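Local coordinates for p-47 protein (Clostridium botulinum E1 str. 'BoNT E Beluga', PDB 5WIX), which is of unknown function but adopts a TULIP-type fold resembling bactericidal/permeability-increasing protein, consistent with a possible role in binding lipids, at residues V320-M334 against V375-R388. Numbering follows the deposited sequence.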
ATOM      1  N   VAL A 320     -37.105 -14.878  10.328  1.00 68.86           N
ATOM      2  CA  VAL A 320     -38.019 -13.750  10.435  1.00 78.82           C
ATOM      3  C   VAL A 320     -39.332 -14.194  11.076  1.00 90.01           C
ATOM      4  O   VAL A 320     -40.040 -15.049  10.538  1.00 94.06           O
ATOM      5  CB  VAL A 320     -38.291 -13.104   9.063  1.00 59.47           C
ATOM      6  CG1 VAL A 320     -38.546 -14.158   8.007  1.00 65.94           C
ATOM      7  CG2 VAL A 320     -39.458 -12.151   9.164  1.00 68.09           C
ATOM      8  N   LYS A 321     -39.656 -13.639  12.241  1.00 88.19           N
ATOM      9  CA  LYS A 321     -40.899 -14.034  12.924  1.00 85.68           C
ATOM     10  C   LYS A 321     -42.120 -13.330  12.327  1.00 73.06           C
ATOM     11  O   LYS A 321     -42.043 -12.175  11.884  1.00 68.16           O
ATOM     12  CB  LYS A 321     -40.798 -13.760  14.434  1.00 91.55           C
ATOM     13  CG  LYS A 321     -39.751 -14.646  15.132  1.00104.79           C
ATOM     14  CD  LYS A 321     -39.358 -14.155  16.529  1.00101.65           C
ATOM     15  CE  LYS A 321     -38.485 -15.195  17.244  1.00104.55           C
ATOM     16  NZ  LYS A 321     -39.264 -16.437  17.596  1.00109.53           N
ATOM     17  N   LEU A 322     -43.236 -14.049  12.294  1.00 70.89           N
ATOM     18  CA  LEU A 322     -44.499 -13.501  11.799  1.00 73.20           C
ATOM     19  C   LEU A 322     -45.211 -12.661  12.851  1.00 71.48           C
ATOM     20  O   LEU A 322     -45.648 -13.190  13.876  1.00 77.09           O
ATOM     21  CB  LEU A 322     -45.422 -14.625  11.353  1.00 81.97           C
ATOM     22  CG  LEU A 322     -45.067 -15.225  10.008  1.00 76.60           C
ATOM     23  CD1 LEU A 322     -46.107 -16.263   9.638  1.00 87.36           C
ATOM     24  CD2 LEU A 322     -45.037 -14.104   9.018  1.00 73.61           C
ATOM     25  N   THR A 323     -45.329 -11.363  12.597  1.00 57.49           N
ATOM     26  CA  THR A 323     -45.914 -10.458  13.572  1.00 82.64           C
ATOM     27  C   THR A 323     -47.381 -10.836  13.806  1.00 84.57           C
ATOM     28  O   THR A 323     -48.177 -10.831  12.870  1.00 88.47           O
ATOM     29  CB  THR A 323     -45.776  -8.987  13.102  1.00 95.48           C
ATOM     30  OG1 THR A 323     -46.152  -8.886  11.723  1.00105.17           O
ATOM     31  CG2 THR A 323     -44.325  -8.513  13.235  1.00 81.48           C
ATOM     32  N   GLY A 324     -47.723 -11.214  15.039  1.00 86.61           N
ATOM     33  CA  GLY A 324     -49.084 -11.612  15.368  1.00 81.80           C
ATOM     34  C   GLY A 324     -49.225 -13.107  15.549  1.00 84.74           C
ATOM     35  O   GLY A 324     -50.220 -13.586  16.078  1.00111.31           O
ATOM     36  N   TYR A 325     -48.224 -13.839  15.072  1.00 86.56           N
ATOM     37  CA  TYR A 325     -48.119 -15.291  15.209  1.00 99.66           C
ATOM     38  C   TYR A 325     -46.699 -15.551  15.622  1.00123.78           C
ATOM     39  O   TYR A 325     -45.927 -16.131  14.862  1.00122.89           O
ATOM     40  CB  TYR A 325     -48.418 -16.034  13.901  1.00 94.45           C
ATOM     41  CG  TYR A 325     -49.782 -15.769  13.319  1.00113.90           C
ATOM     42  CD1 TYR A 325     -50.774 -16.740  13.346  1.00126.39           C
ATOM     43  CD2 TYR A 325     -50.078 -14.542  12.738  1.00125.12           C
ATOM     44  CE1 TYR A 325     -52.025 -16.488  12.810  1.00139.57           C
ATOM     45  CE2 TYR A 325     -51.317 -14.278  12.209  1.00134.30           C
ATOM     46  CZ  TYR A 325     -52.287 -15.250  12.242  1.00143.42           C
ATOM     47  OH  TYR A 325     -53.518 -14.962  11.703  1.00148.54           O
ATOM     48  N   GLU A 326     -46.348 -15.091  16.813  1.00147.14           N
ATOM     49  CA  GLU A 326     -44.948 -14.984  17.195  1.00162.39           C
ATOM     50  C   GLU A 326     -44.187 -16.293  17.051  1.00155.72           C
ATOM     51  O   GLU A 326     -43.029 -16.308  16.632  1.00148.35           O
ATOM     52  CB  GLU A 326     -44.845 -14.460  18.628  1.00176.74           C
ATOM     53  CG  GLU A 326     -45.154 -12.974  18.736  1.00171.44           C
ATOM     54  CD  GLU A 326     -44.319 -12.143  17.770  1.00152.99           C
ATOM     55  OE1 GLU A 326     -43.129 -12.478  17.572  1.00125.32           O
ATOM     56  OE2 GLU A 326     -44.858 -11.165  17.205  1.00154.01           O
ATOM     57  N   ARG A 327     -44.864 -17.394  17.357  1.00150.36           N
ATOM     58  CA  ARG A 327     -44.219 -18.695  17.379  1.00138.56           C
ATOM     59  C   ARG A 327     -44.270 -19.408  16.024  1.00119.64           C
ATOM     60  O   ARG A 327     -44.100 -20.625  15.937  1.00114.89           O
ATOM     61  CB  ARG A 327     -44.854 -19.534  18.474  1.00140.92           C
ATOM     62  CG  ARG A 327     -44.820 -18.805  19.800  1.00148.50           C
ATOM     63  CD  ARG A 327     -45.501 -19.589  20.892  1.00165.37           C
ATOM     64  NE  ARG A 327     -45.265 -18.999  22.208  1.00172.03           N
ATOM     65  CZ  ARG A 327     -45.760 -19.489  23.339  1.00179.65           C
ATOM     66  NH1 ARG A 327     -46.520 -20.576  23.316  1.00181.37           N
ATOM     67  NH2 ARG A 327     -45.498 -18.895  24.497  1.00183.86           N
ATOM     68  N   ILE A 328     -44.486 -18.635  14.966  1.00100.28           N
ATOM     69  CA  ILE A 328     -44.414 -19.152  13.610  1.00 95.29           C
ATOM     70  C   ILE A 328     -43.485 -18.254  12.808  1.00105.39           C
ATOM     71  O   ILE A 328     -43.775 -17.073  12.592  1.00102.05           O
ATOM     72  CB  ILE A 328     -45.795 -19.229  12.942  1.00 87.46           C
ATOM     73  CG1 ILE A 328     -46.651 -20.273  13.637  1.00111.32           C
ATOM     74  CG2 ILE A 328     -45.683 -19.606  11.475  1.00 74.03           C
ATOM     75  CD1 ILE A 328     -48.104 -20.280  13.176  1.00128.48           C
ATOM     76  N   TYR A 329     -42.366 -18.838  12.373  1.00106.87           N
ATOM     77  CA  TYR A 329     -41.273 -18.120  11.715  1.00100.38           C
ATOM     78  C   TYR A 329     -40.845 -18.781  10.404  1.00103.97           C
ATOM     79  O   TYR A 329     -41.264 -19.893  10.081  1.00113.68           O
ATOM     80  CB  TYR A 329     -40.062 -18.031  12.651  1.00 96.49           C
ATOM     81  CG  TYR A 329     -39.526 -19.387  13.085  1.00109.68           C
ATOM     82  CD1 TYR A 329     -38.602 -20.081  12.305  1.00111.81           C
ATOM     83  CD2 TYR A 329     -39.941 -19.971  14.274  1.00124.25           C
ATOM     84  CE1 TYR A 329     -38.110 -21.319  12.703  1.00121.89           C
ATOM     85  CE2 TYR A 329     -39.457 -21.212  14.676  1.00130.58           C
ATOM     86  CZ  TYR A 329     -38.547 -21.880  13.886  1.00124.80           C
ATOM     87  OH  TYR A 329     -38.071 -23.106  14.290  1.00123.03           O
ATOM     88  N   SER A 330     -39.978 -18.100   9.668  1.00 98.34           N
ATOM     89  CA  SER A 330     -39.457 -18.613   8.409  1.00 90.69           C
ATOM     90  C   SER A 330     -37.927 -18.625   8.450  1.00 83.23           C
ATOM     91  O   SER A 330     -37.305 -17.573   8.645  1.00 78.22           O
ATOM     92  CB  SER A 330     -39.967 -17.751   7.244  1.00 83.67           C
ATOM     93  OG  SER A 330     -39.944 -18.461   6.017  1.00 98.70           O
ATOM     94  N   LYS A 331     -37.319 -19.801   8.277  1.00 72.99           N
ATOM     95  CA  LYS A 331     -35.855 -19.883   8.303  1.00 88.58           C
ATOM     96  C   LYS A 331     -35.263 -19.424   6.958  1.00 91.57           C
ATOM     97  O   LYS A 331     -35.708 -19.841   5.881  1.00 99.70           O
ATOM     98  CB  LYS A 331     -35.376 -21.291   8.679  1.00 98.23           C
ATOM     99  CG  LYS A 331     -35.709 -22.398   7.698  1.00109.17           C
ATOM    100  CD  LYS A 331     -35.376 -23.771   8.293  1.00115.76           C
ATOM    101  CE  LYS A 331     -35.724 -24.917   7.336  1.00114.52           C
ATOM    102  NZ  LYS A 331     -35.548 -26.263   7.968  1.00107.20           N
ATOM    103  N   LEU A 332     -34.277 -18.532   7.050  1.00 78.08           N
ATOM    104  CA  LEU A 332     -33.700 -17.849   5.899  1.00 88.97           C
ATOM    105  C   LEU A 332     -32.214 -18.217   5.663  1.00104.88           C
ATOM    106  O   LEU A 332     -31.376 -18.014   6.546  1.00102.98           O
ATOM    107  CB  LEU A 332     -33.829 -16.336   6.090  1.00 70.93           C
ATOM    108  CG  LEU A 332     -35.213 -15.757   6.363  1.00 73.09           C
ATOM    109  CD1 LEU A 332     -35.162 -14.238   6.541  1.00 58.66           C
ATOM    110  CD2 LEU A 332     -36.144 -16.124   5.224  1.00 91.38           C
ATOM    111  N   ASN A 333     -31.891 -18.748   4.480  1.00109.37           N
ATOM    112  CA  ASN A 333     -30.494 -19.025   4.102  1.00100.71           C
ATOM    113  C   ASN A 333     -30.117 -18.413   2.752  1.00 93.59           C
ATOM    114  O   ASN A 333     -30.795 -18.653   1.752  1.00105.77           O
ATOM    115  CB  ASN A 333     -30.228 -20.531   4.043  1.00 96.85           C
ATOM    116  CG  ASN A 333     -30.321 -21.206   5.401  1.00112.70           C
ATOM    117  OD1 ASN A 333     -29.302 -21.574   5.993  1.00107.31           O
ATOM    118  ND2 ASN A 333     -31.551 -21.393   5.897  1.00114.06           N
ATOM    119  N   MET A 334     -29.032 -17.642   2.713  1.00 95.23           N
ATOM    120  CA  MET A 334     -28.530 -17.104   1.444  1.00 86.16           C
ATOM    121  C   MET A 334     -27.031 -17.328   1.221  1.00 80.63           C
ATOM    122  O   MET A 334     -26.236 -17.249   2.155  1.00 85.79           O
ATOM    123  CB  MET A 334     -28.823 -15.605   1.346  1.00 71.63           C
ATOM    124  CG  MET A 334     -28.506 -15.009  -0.003  1.00 63.76           C
ATOM    125  SD  MET A 334     -29.192 -13.358  -0.228  1.00 89.87           S
ATOM    126  CE  MET A 334     -28.144 -12.500   0.927  1.00 53.18           C
ATOM    127  N   VAL A 375     -47.850 -16.560   4.171  1.00 76.44           N
ATOM    128  CA  VAL A 375     -47.285 -15.238   4.437  1.00 84.39           C
ATOM    129  C   VAL A 375     -45.855 -15.433   4.947  1.00 82.05           C
ATOM    130  O   VAL A 375     -44.994 -14.569   4.768  1.00 89.48           O
ATOM    131  CB  VAL A 375     -48.126 -14.401   5.459  1.00 77.09           C
ATOM    132  CG1 VAL A 375     -49.604 -14.719   5.319  1.00 62.50           C
ATOM    133  CG2 VAL A 375     -47.685 -14.641   6.887  1.00 60.93           C
ATOM    134  N   ALA A 376     -45.595 -16.579   5.567  1.00 68.62           N
ATOM    135  CA  ALA A 376     -44.238 -16.881   5.999  1.00 81.79           C
ATOM    136  C   ALA A 376     -43.306 -17.017   4.777  1.00 87.86           C
ATOM    137  O   ALA A 376     -42.167 -16.535   4.789  1.00 68.73           O
ATOM    138  CB  ALA A 376     -44.215 -18.150   6.835  1.00 78.86           C
ATOM    139  N   LYS A 377     -43.806 -17.672   3.728  1.00 88.35           N
ATOM    140  CA  LYS A 377     -43.060 -17.783   2.482  1.00 95.46           C
ATOM    141  C   LYS A 377     -42.839 -16.397   1.896  1.00 88.80           C
ATOM    142  O   LYS A 377     -41.759 -16.083   1.384  1.00 86.20           O
ATOM    143  CB  LYS A 377     -43.790 -18.683   1.473  1.00103.08           C
ATOM    144  CG  LYS A 377     -43.473 -18.365   0.013  1.00100.68           C
ATOM    145  CD  LYS A 377     -43.903 -19.477  -0.942  1.00122.06           C
ATOM    146  CE  LYS A 377     -43.654 -19.082  -2.405  1.00130.30           C
ATOM    147  NZ  LYS A 377     -43.278 -20.230  -3.297  1.00117.69           N
ATOM    148  N   SER A 378     -43.855 -15.550   1.992  1.00 76.79           N
ATOM    149  CA  SER A 378     -43.765 -14.263   1.328  1.00 86.53           C
ATOM    150  C   SER A 378     -42.876 -13.280   2.101  1.00 89.85           C
ATOM    151  O   SER A 378     -42.120 -12.533   1.497  1.00 93.04           O
ATOM    152  CB  SER A 378     -45.157 -13.681   1.107  1.00 89.41           C
ATOM    153  OG  SER A 378     -45.088 -12.541   0.272  1.00101.20           O
ATOM    154  N   VAL A 379     -42.933 -13.296   3.429  1.00 86.28           N
ATOM    155  CA  VAL A 379     -42.046 -12.438   4.216  1.00 84.69           C
ATOM    156  C   VAL A 379     -40.590 -12.922   4.094  1.00 90.59           C
ATOM    157  O   VAL A 379     -39.655 -12.113   3.980  1.00 76.70           O
ATOM    158  CB  VAL A 379     -42.485 -12.385   5.701  1.00 79.14           C
ATOM    159  CG1 VAL A 379     -41.489 -11.607   6.537  1.00 70.36           C
ATOM    160  CG2 VAL A 379     -43.839 -11.724   5.800  1.00 69.51           C
ATOM    161  N   GLY A 380     -40.415 -14.244   4.093  1.00 97.75           N
ATOM    162  CA  GLY A 380     -39.117 -14.857   3.866  1.00 95.50           C
ATOM    163  C   GLY A 380     -38.474 -14.365   2.585  1.00 88.63           C
ATOM    164  O   GLY A 380     -37.360 -13.830   2.609  1.00 91.15           O
ATOM    165  N   ASN A 381     -39.185 -14.517   1.468  1.00 86.10           N
ATOM    166  CA  ASN A 381     -38.657 -14.128   0.155  1.00 77.33           C
ATOM    167  C   ASN A 381     -38.419 -12.628   0.037  1.00 75.66           C
ATOM    168  O   ASN A 381     -37.560 -12.187  -0.712  1.00 88.48           O
ATOM    169  CB  ASN A 381     -39.597 -14.586  -0.967  1.00 82.98           C
ATOM    170  CG  ASN A 381     -39.558 -16.095  -1.192  1.00 95.79           C
ATOM    171  OD1 ASN A 381     -38.567 -16.758  -0.876  1.00100.86           O
ATOM    172  ND2 ASN A 381     -40.640 -16.642  -1.744  1.00 97.94           N
ATOM    173  N   TRP A 382     -39.168 -11.837   0.786  1.00 76.66           N
ATOM    174  CA  TRP A 382     -38.951 -10.392   0.764  1.00 77.08           C
ATOM    175  C   TRP A 382     -37.701 -10.012   1.546  1.00 71.65           C
ATOM    176  O   TRP A 382     -36.995  -9.051   1.204  1.00 61.77           O
ATOM    177  CB  TRP A 382     -40.172  -9.661   1.327  1.00 85.95           C
ATOM    178  CG  TRP A 382     -41.248  -9.533   0.319  1.00 83.50           C
ATOM    179  CD1 TRP A 382     -42.481 -10.105   0.351  1.00 86.95           C
ATOM    180  CD2 TRP A 382     -41.171  -8.804  -0.900  1.00 86.23           C
ATOM    181  NE1 TRP A 382     -43.186  -9.771  -0.776  1.00 92.91           N
ATOM    182  CE2 TRP A 382     -42.398  -8.971  -1.562  1.00 84.76           C
ATOM    183  CE3 TRP A 382     -40.183  -8.018  -1.493  1.00102.28           C
ATOM    184  CZ2 TRP A 382     -42.664  -8.381  -2.791  1.00 85.37           C
ATOM    185  CZ3 TRP A 382     -40.448  -7.432  -2.713  1.00101.70           C
ATOM    186  CH2 TRP A 382     -41.680  -7.615  -3.349  1.00 92.21           C
ATOM    187  N   SER A 383     -37.445 -10.779   2.605  1.00 70.65           N
ATOM    188  CA  SER A 383     -36.342 -10.501   3.506  1.00 72.80           C
ATOM    189  C   SER A 383     -35.034 -10.844   2.830  1.00 79.87           C
ATOM    190  O   SER A 383     -34.067 -10.086   2.917  1.00 91.72           O
ATOM    191  CB  SER A 383     -36.504 -11.284   4.811  1.00 76.39           C
ATOM    192  OG  SER A 383     -37.534 -10.721   5.624  1.00 66.45           O
ATOM    193  N   LEU A 384     -35.018 -11.985   2.143  1.00 82.72           N
ATOM    194  CA  LEU A 384     -33.823 -12.436   1.435  1.00 76.06           C
ATOM    195  C   LEU A 384     -33.392 -11.383   0.412  1.00 79.16           C
ATOM    196  O   LEU A 384     -32.199 -11.041   0.302  1.00 73.70           O
ATOM    197  CB  LEU A 384     -34.076 -13.784   0.763  1.00 66.10           C
ATOM    198  CG  LEU A 384     -34.108 -14.984   1.719  1.00 78.48           C
ATOM    199  CD1 LEU A 384     -34.405 -16.303   0.996  1.00 75.38           C
ATOM    200  CD2 LEU A 384     -32.788 -15.080   2.483  1.00 82.50           C
ATOM    201  N   LYS A 385     -34.370 -10.851  -0.312  1.00 67.70           N
ATOM    202  CA  LYS A 385     -34.092  -9.791  -1.266  1.00 64.19           C
ATOM    203  C   LYS A 385     -33.447  -8.630  -0.539  1.00 67.84           C
ATOM    204  O   LYS A 385     -32.398  -8.146  -0.954  1.00 83.49           O
ATOM    205  CB  LYS A 385     -35.371  -9.376  -2.003  1.00 50.73           C
ATOM    206  CG  LYS A 385     -35.912 -10.525  -2.878  1.00 77.00           C
ATOM    207  CD  LYS A 385     -37.145 -10.153  -3.707  1.00 74.36           C
ATOM    208  CE  LYS A 385     -37.565 -11.313  -4.631  1.00 74.20           C
ATOM    209  NZ  LYS A 385     -38.764 -10.974  -5.462  1.00 73.35           N
ATOM    210  N   SER A 386     -34.042  -8.234   0.577  1.00 81.85           N
ATOM    211  CA  SER A 386     -33.511  -7.128   1.353  1.00 79.89           C
ATOM    212  C   SER A 386     -32.036  -7.327   1.654  1.00 67.69           C
ATOM    213  O   SER A 386     -31.264  -6.385   1.539  1.00 81.79           O
ATOM    214  CB  SER A 386     -34.282  -6.956   2.664  1.00 67.92           C
ATOM    215  OG  SER A 386     -34.331  -5.577   3.019  1.00 57.91           O
ATOM    216  N   PHE A 387     -31.665  -8.555   2.019  1.00 57.03           N
ATOM    217  CA  PHE A 387     -30.287  -8.901   2.372  1.00 71.54           C
ATOM    218  C   PHE A 387     -29.316  -8.680   1.207  1.00 74.46           C
ATOM    219  O   PHE A 387     -28.423  -7.815   1.247  1.00 54.28           O
ATOM    220  CB  PHE A 387     -30.197 -10.363   2.803  1.00 69.94           C
ATOM    221  CG  PHE A 387     -30.935 -10.681   4.058  1.00 80.68           C
ATOM    222  CD1 PHE A 387     -31.353  -9.674   4.913  1.00 84.05           C
ATOM    223  CD2 PHE A 387     -31.199 -12.005   4.395  1.00 86.87           C
ATOM    224  CE1 PHE A 387     -32.031  -9.985   6.076  1.00 87.41           C
ATOM    225  CE2 PHE A 387     -31.875 -12.327   5.556  1.00 69.60           C
ATOM    226  CZ  PHE A 387     -32.291 -11.319   6.397  1.00 76.00           C
ATOM    227  N   ARG A 388     -29.500  -9.511   0.186  1.00 67.02           N
ATOM    228  CA  ARG A 388     -28.809  -9.353  -1.076  1.00 75.32           C
ATOM    229  C   ARG A 388     -28.670  -7.889  -1.491  1.00 77.21           C
ATOM    230  O   ARG A 388     -27.572  -7.409  -1.734  1.00 77.62           O
ATOM    231  CB  ARG A 388     -29.534 -10.130  -2.171  1.00 74.55           C
ATOM    232  CG  ARG A 388     -29.023  -9.800  -3.548  1.00 78.42           C
ATOM    233  CD  ARG A 388     -29.678 -10.643  -4.597  1.00 76.24           C
ATOM    234  NE  ARG A 388     -31.068 -10.271  -4.760  1.00 94.42           N
ATOM    235  CZ  ARG A 388     -31.970 -11.026  -5.374  1.00106.37           C
ATOM    236  NH1 ARG A 388     -31.616 -12.211  -5.878  1.00 85.28           N
ATOM    237  NH2 ARG A 388     -33.226 -10.594  -5.473  1.00115.14           N
TER
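Leu332 reaches from its strand into the face of helix 370-390 turned to the sheet, and each part of its side chain finds a different partner. Its CB lies 4.0 Å from Leu384 CD2. With CG set anti to the carbonyl carbon (chi1 -55°), the two methyls diverge along the helix: CD2 runs up against the bare backbone of Gly380, 3.5 Å from its CA, while CD1 meets Ser383 CB at 3.7 Å and comes obliquely to the Phe387 ring near CE2. With no side chain at Gly380, Leu332 CD2 and Ser330 can come close to the helix backbone; the axes of 328-334 and 375-388 approach to 7.9 Å, with their N-to-C directions 39° apart. Two residues earlier on the strand, Ser330 OG donates to Ala376 O (3.2 Å), from well above the carbonyl plane; Gly380 N reaches the same oxygen from the opposite face. Ser383 OG turns back onto its own helix, donating to Val379 O. Beside Ser330, on strand 311-322, Val320 CG2 touches Val379 CG1, and both methyls of Leu322 meet Val375 CG2, the nearer being CD2 at 3.4 Å. At the other end Met334, bent at chi3 (69°), places CE 3.5 Å from Phe387 CB and SD beside Arg388 CB. Trp285 meets Phe387 edge-to-face, and Tyr295 of strand 293-307 packs against Leu322 and Val379. Helix 370-390 thus packs on one face of the antiparallel sheet, consistent with the TULIP-type fold. Largely apolar side-chain contacts, with a single crossing hydrogen bond, imply cohesion mainly through apolar burial.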